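Local coordinates for protein hydrogenase maturation factor (Thermoanaerobacter tengcongensis, PDB 3VTH) that probably transfers the carbamoyl group of carbamoyl phosphate, using ATP, to the C-terminal cysteine of HypE during maturation of [NiFe]-hydrogenases, at residues 216-228 / 348-362. Numbering follows the deposited sequence.
Sequences KIVAIKGIGGFHL and LKDIADVFLLNNRDI
Lys221 NZ is gripped by two backbone carbonyls, lying 3.0 Å from both Asn358 O and Arg360 O. It approaches each from above the carbonyl plane. Asn358 OD1 and a water add weak bonds. Lys221 CG stands anti to its own backbone nitrogen (chi1 -173°), and the extended chain beyond it carries NZ to the end of strand 354-358 and the loop that follows. Asn358 lies across this chain and also accepts from Arg360 N through OD1, forming an Asx turn. Its ND2 reaches two waters that lead to Lys221 O and Gly222 O. Ile362 runs antiparallel to the lysine chain, with CD1 3.7 Å from Lys221 CE. An alanine in place of Lys221 would probably leave the carbonyls of Asn358 and Arg360 without this shared donor and open a gap beside Ile362. Strands 218-221 and 354-358 run parallel, their axes 4.7 Å apart. Leu356 N bonds to Ala219 O, and Leu356 O accepts from Lys221 N. At the other end Ile217 N gives a nearly straight bond, 2.9 Å long, to the anti lone pair of Asp353 OD2, while Asp353 OD1 forms a salt bridge with Arg244. Val218 CG1 touches Val354 CG2 where the two stand next to each other, facing helix 204-213. Ala219 CB touches both Ala352 CB (3.6 Å) and Phe355 CD1 (3.5 Å). Phe226 meets Leu357 CD1 at its ring edge. Strand 218-221 turns back through Gly222 to Gly225 into strand 226-229, a beta hairpin that strand 354-358 extends within the mixed sheet of the YrdC-like domain.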
loop_
_atom_site.group_PDB
_atom_site.type_symbol
_atom_site.label_atom_id
_atom_site.label_comp_id
_atom_site.label_asym_id
_atom_site.label_seq_id
_atom_site.Cartn_x
_atom_site.Cartn_y
_atom_site.Cartn_z
ATOM N N LYS A 216 12.767 -0.087 27.100
ATOM C CA LYS A 216 11.888 -1.240 26.990
ATOM C C LYS A 216 11.034 -1.220 25.710
ATOM O O LYS A 216 10.965 -0.201 25.006
ATOM C CB LYS A 216 10.998 -1.345 28.241
ATOM C CG LYS A 216 11.773 -1.716 29.514
ATOM C CD LYS A 216 10.867 -1.757 30.733
ATOM C CE LYS A 216 11.666 -1.718 32.026
ATOM N NZ LYS A 216 12.537 -2.911 32.165
ATOM N N ILE A 217 10.411 -2.363 25.413
ATOM C CA ILE A 217 9.544 -2.511 24.260
ATOM C C ILE A 217 8.105 -2.349 24.725
ATOM O O ILE A 217 7.661 -3.044 25.646
ATOM C CB ILE A 217 9.715 -3.891 23.576
ATOM C CG1 ILE A 217 11.108 -4.021 22.954
ATOM C CG2 ILE A 217 8.648 -4.075 22.494
ATOM C CD1 ILE A 217 11.636 -5.426 22.901
ATOM N N VAL A 218 7.387 -1.426 24.092
ATOM C CA VAL A 218 5.985 -1.213 24.398
ATOM C C VAL A 218 5.103 -1.702 23.245
ATOM O O VAL A 218 5.377 -1.409 22.079
ATOM C CB VAL A 218 5.696 0.280 24.751
ATOM C CG1 VAL A 218 6.613 0.759 25.882
ATOM C CG2 VAL A 218 5.908 1.177 23.554
ATOM N N ALA A 219 4.061 -2.464 23.568
ATOM C CA ALA A 219 3.060 -2.838 22.575
ATOM C C ALA A 219 1.898 -1.875 22.706
ATOM O O ALA A 219 1.276 -1.776 23.774
ATOM C CB ALA A 219 2.605 -4.292 22.760
ATOM N N ILE A 220 1.628 -1.142 21.627
ATOM C CA ILE A 220 0.663 -0.054 21.661
ATOM C C ILE A 220 -0.504 -0.406 20.762
ATOM O O ILE A 220 -0.308 -0.671 19.576
ATOM C CB ILE A 220 1.309 1.274 21.164
ATOM C CG1 ILE A 220 2.470 1.683 22.090
ATOM C CG2 ILE A 220 0.288 2.381 21.071
ATOM C CD1 ILE A 220 3.289 2.870 21.574
ATOM N N LYS A 221 -1.715 -0.410 21.317
ATOM C CA LYS A 221 -2.901 -0.610 20.478
ATOM C C LYS A 221 -3.192 0.683 19.727
ATOM O O LYS A 221 -3.467 1.714 20.335
ATOM C CB LYS A 221 -4.121 -1.058 21.292
ATOM C CG LYS A 221 -5.323 -1.447 20.417
ATOM C CD LYS A 221 -6.461 -2.002 21.258
ATOM C CE LYS A 221 -7.759 -2.123 20.440
ATOM N NZ LYS A 221 -8.834 -2.735 21.281
ATOM N N GLY A 222 -3.135 0.617 18.398
ATOM C CA GLY A 222 -3.348 1.791 17.573
ATOM C C GLY A 222 -4.612 1.582 16.778
ATOM O O GLY A 222 -5.474 0.787 17.169
ATOM N N ILE A 223 -4.687 2.228 15.625
ATOM C CA ILE A 223 -5.910 2.273 14.834
ATOM C C ILE A 223 -6.135 0.920 14.159
ATOM O O ILE A 223 -7.226 0.331 14.255
ATOM C CB ILE A 223 -5.789 3.411 13.768
ATOM C CG1 ILE A 223 -5.729 4.791 14.440
ATOM C CG2 ILE A 223 -6.920 3.369 12.749
ATOM C CD1 ILE A 223 -6.943 5.102 15.340
ATOM N N GLY A 224 -5.089 0.423 13.500
ATOM C CA GLY A 224 -5.183 -0.776 12.670
ATOM C C GLY A 224 -4.721 -2.060 13.334
ATOM O O GLY A 224 -4.832 -3.145 12.758
ATOM N N GLY A 225 -4.179 -1.935 14.538
ATOM C CA GLY A 225 -3.721 -3.092 15.288
ATOM C C GLY A 225 -2.663 -2.656 16.267
ATOM O O GLY A 225 -2.535 -1.465 16.555
ATOM N N PHE A 226 -1.892 -3.615 16.766
ATOM C CA PHE A 226 -0.849 -3.328 17.733
ATOM C C PHE A 226 0.470 -3.060 17.011
ATOM O O PHE A 226 0.738 -3.680 15.978
ATOM C CB PHE A 226 -0.679 -4.508 18.706
ATOM C CG PHE A 226 -1.706 -4.528 19.799
ATOM C CD1 PHE A 226 -1.395 -4.047 21.070
ATOM C CD2 PHE A 226 -3.007 -4.972 19.545
ATOM C CE1 PHE A 226 -2.340 -4.030 22.072
ATOM C CE2 PHE A 226 -3.961 -4.971 20.558
ATOM C CZ PHE A 226 -3.627 -4.501 21.819
ATOM N N HIS A 227 1.277 -2.158 17.570
ATOM C CA HIS A 227 2.649 -1.935 17.117
ATOM C C HIS A 227 3.617 -2.002 18.295
ATOM O O HIS A 227 3.238 -1.744 19.444
ATOM C CB HIS A 227 2.779 -0.591 16.368
ATOM C CG HIS A 227 2.026 -0.578 15.078
ATOM N ND1 HIS A 227 0.680 -0.272 15.014
ATOM C CD2 HIS A 227 2.390 -0.937 13.824
ATOM C CE1 HIS A 227 0.259 -0.406 13.768
ATOM N NE2 HIS A 227 1.275 -0.810 13.027
ATOM N N LEU A 228 4.852 -2.374 18.004
ATOM C CA LEU A 228 5.888 -2.467 19.025
ATOM C C LEU A 228 6.781 -1.283 18.817
ATOM O O LEU A 228 7.183 -0.989 17.676
ATOM C CB LEU A 228 6.692 -3.755 18.875
ATOM C CG LEU A 228 5.908 -5.048 19.092
ATOM C CD1 LEU A 228 6.518 -6.220 18.311
ATOM C CD2 LEU A 228 5.800 -5.349 20.588
ATOM N N LEU A 348 2.439 -11.589 22.085
ATOM C CA LEU A 348 3.568 -10.686 22.299
ATOM C C LEU A 348 4.176 -10.790 23.701
ATOM O O LEU A 348 4.945 -9.917 24.116
ATOM C CB LEU A 348 3.159 -9.242 21.975
ATOM C CG LEU A 348 2.436 -9.039 20.628
ATOM C CD1 LEU A 348 2.100 -7.574 20.378
ATOM C CD2 LEU A 348 3.255 -9.608 19.460
ATOM N N LYS A 349 3.853 -11.862 24.414
ATOM C CA LYS A 349 4.211 -11.959 25.833
ATOM C C LYS A 349 5.716 -12.074 26.058
ATOM O O LYS A 349 6.213 -11.676 27.107
ATOM C CB LYS A 349 3.477 -13.114 26.508
ATOM C CG LYS A 349 3.878 -14.483 26.024
ATOM C CD LYS A 349 3.068 -15.551 26.719
ATOM C CE LYS A 349 3.361 -16.903 26.106
ATOM N NZ LYS A 349 3.131 -17.963 27.103
ATOM N N ASP A 350 6.433 -12.618 25.078
ATOM C CA ASP A 350 7.887 -12.741 25.191
ATOM C C ASP A 350 8.573 -11.685 24.328
ATOM O O ASP A 350 9.780 -11.741 24.100
ATOM C CB ASP A 350 8.361 -14.150 24.808
ATOM C CG ASP A 350 7.857 -15.233 25.768
ATOM O OD1 ASP A 350 7.791 -14.997 26.999
ATOM O OD2 ASP A 350 7.545 -16.345 25.287
ATOM N N ILE A 351 7.796 -10.713 23.861
ATOM C CA ILE A 351 8.320 -9.668 22.998
ATOM C C ILE A 351 8.198 -8.301 23.667
ATOM O O ILE A 351 9.208 -7.655 23.940
ATOM C CB ILE A 351 7.640 -9.672 21.607
ATOM C CG1 ILE A 351 7.763 -11.060 20.953
ATOM C CG2 ILE A 351 8.234 -8.585 20.723
ATOM C CD1 ILE A 351 7.024 -11.192 19.622
ATOM N N ALA A 352 6.967 -7.873 23.949
ATOM C CA ALA A 352 6.755 -6.600 24.610
ATOM C C ALA A 352 6.995 -6.705 26.110
ATOM O O ALA A 352 6.721 -7.740 26.728
ATOM C CB ALA A 352 5.340 -6.087 24.334
ATOM N N ASP A 353 7.510 -5.626 26.691
ATOM C CA ASP A 353 7.657 -5.527 28.140
ATOM C C ASP A 353 6.393 -4.988 28.824
ATOM O O ASP A 353 6.033 -5.432 29.918
ATOM C CB ASP A 353 8.865 -4.655 28.470
ATOM C CG ASP A 353 10.159 -5.260 27.952
ATOM O OD1 ASP A 353 10.542 -6.318 28.478
ATOM O OD2 ASP A 353 10.776 -4.705 27.015
ATOM N N VAL A 354 5.729 -4.029 28.181
ATOM C CA VAL A 354 4.491 -3.435 28.719
ATOM C C VAL A 354 3.517 -3.161 27.578
ATOM O O VAL A 354 3.922 -3.124 26.416
ATOM C CB VAL A 354 4.762 -2.126 29.514
ATOM C CG1 VAL A 354 5.775 -2.368 30.671
ATOM C CG2 VAL A 354 5.270 -1.039 28.580
ATOM N N PHE A 355 2.240 -2.976 27.911
ATOM C CA PHE A 355 1.193 -2.840 26.903
ATOM C C PHE A 355 0.341 -1.608 27.154
ATOM O O PHE A 355 -0.004 -1.313 28.303
ATOM C CB PHE A 355 0.267 -4.067 26.926
ATOM C CG PHE A 355 0.938 -5.349 26.522
ATOM C CD1 PHE A 355 0.704 -5.900 25.262
ATOM C CD2 PHE A 355 1.779 -6.028 27.419
ATOM C CE1 PHE A 355 1.328 -7.109 24.877
ATOM C CE2 PHE A 355 2.393 -7.220 27.056
ATOM C CZ PHE A 355 2.173 -7.762 25.788
ATOM N N LEU A 356 0.001 -0.904 26.070
ATOM C CA LEU A 356 -1.018 0.131 26.125
ATOM C C LEU A 356 -2.233 -0.353 25.342
ATOM O O LEU A 356 -2.282 -0.264 24.099
ATOM C CB LEU A 356 -0.519 1.481 25.584
ATOM C CG LEU A 356 -1.495 2.654 25.780
ATOM C CD1 LEU A 356 -1.618 3.043 27.260
ATOM C CD2 LEU A 356 -1.100 3.873 24.932
ATOM N N LEU A 357 -3.196 -0.873 26.093
ATOM C CA LEU A 357 -4.442 -1.409 25.561
ATOM C C LEU A 357 -5.518 -0.317 25.465
ATOM O O LEU A 357 -5.342 0.776 25.992
ATOM C CB LEU A 357 -4.938 -2.476 26.537
ATOM C CG LEU A 357 -4.567 -3.961 26.481
ATOM C CD1 LEU A 357 -3.253 -4.306 25.761
ATOM C CD2 LEU A 357 -4.624 -4.564 27.862
ATOM N N ASN A 358 -6.631 -0.624 24.787
ATOM C CA ASN A 358 -7.849 0.166 24.931
ATOM C C ASN A 358 -9.074 -0.709 24.671
ATOM O O ASN A 358 -8.946 -1.824 24.153
ATOM C CB ASN A 358 -7.825 1.423 24.034
ATOM C CG ASN A 358 -7.987 1.111 22.563
ATOM O OD1 ASN A 358 -9.014 0.554 22.132
ATOM N ND2 ASN A 358 -6.992 1.505 21.767
ATOM N N ASN A 359 -10.258 -0.219 25.029
ATOM C CA ASN A 359 -11.449 -1.043 24.899
ATOM C C ASN A 359 -12.322 -0.684 23.701
ATOM O O ASN A 359 -13.495 -0.996 23.703
ATOM C CB ASN A 359 -12.263 -1.031 26.213
ATOM C CG ASN A 359 -12.715 0.368 26.604
ATOM O OD1 ASN A 359 -12.271 1.370 26.027
ATOM N ND2 ASN A 359 -13.613 0.446 27.564
ATOM N N ARG A 360 -11.762 -0.039 22.673
ATOM C CA ARG A 360 -12.503 0.152 21.417
ATOM C C ARG A 360 -12.139 -0.986 20.465
ATOM O O ARG A 360 -10.992 -1.073 20.006
ATOM C CB ARG A 360 -12.206 1.522 20.764
ATOM C CG ARG A 360 -13.031 1.798 19.470
ATOM C CD ARG A 360 -12.751 3.183 18.843
ATOM N NE ARG A 360 -11.323 3.381 18.555
ATOM C CZ ARG A 360 -10.736 4.571 18.436
ATOM N NH1 ARG A 360 -11.446 5.679 18.564
ATOM N NH2 ARG A 360 -9.435 4.659 18.183
ATOM N N ASP A 361 -13.098 -1.857 20.169
ATOM C CA ASP A 361 -12.845 -2.985 19.248
ATOM C C ASP A 361 -12.289 -2.542 17.904
ATOM O O ASP A 361 -12.739 -1.553 17.324
ATOM C CB ASP A 361 -14.107 -3.803 19.000
ATOM C CG ASP A 361 -14.512 -4.634 20.203
ATOM O OD1 ASP A 361 -15.532 -5.342 20.085
ATOM O OD2 ASP A 361 -13.820 -4.597 21.261
ATOM N N ILE A 362 -11.275 -3.262 17.433
ATOM C CA ILE A 362 -10.804 -3.101 16.060
ATOM C C ILE A 362 -11.532 -4.190 15.292
ATOM O O ILE A 362 -11.372 -5.377 15.594
ATOM C CB ILE A 362 -9.271 -3.267 15.925
ATOM C CG1 ILE A 362 -8.547 -2.144 16.681
ATOM C CG2 ILE A 362 -8.842 -3.310 14.407
ATOM C CD1 ILE A 362 -7.011 -2.374 16.845
HETATM O O HOH W 1 -9.748 -5.148 18.998
HETATM O O HOH W 2 -4.201 2.396 22.846
HETATM O O HOH W 3 -7.994 1.656 18.793
#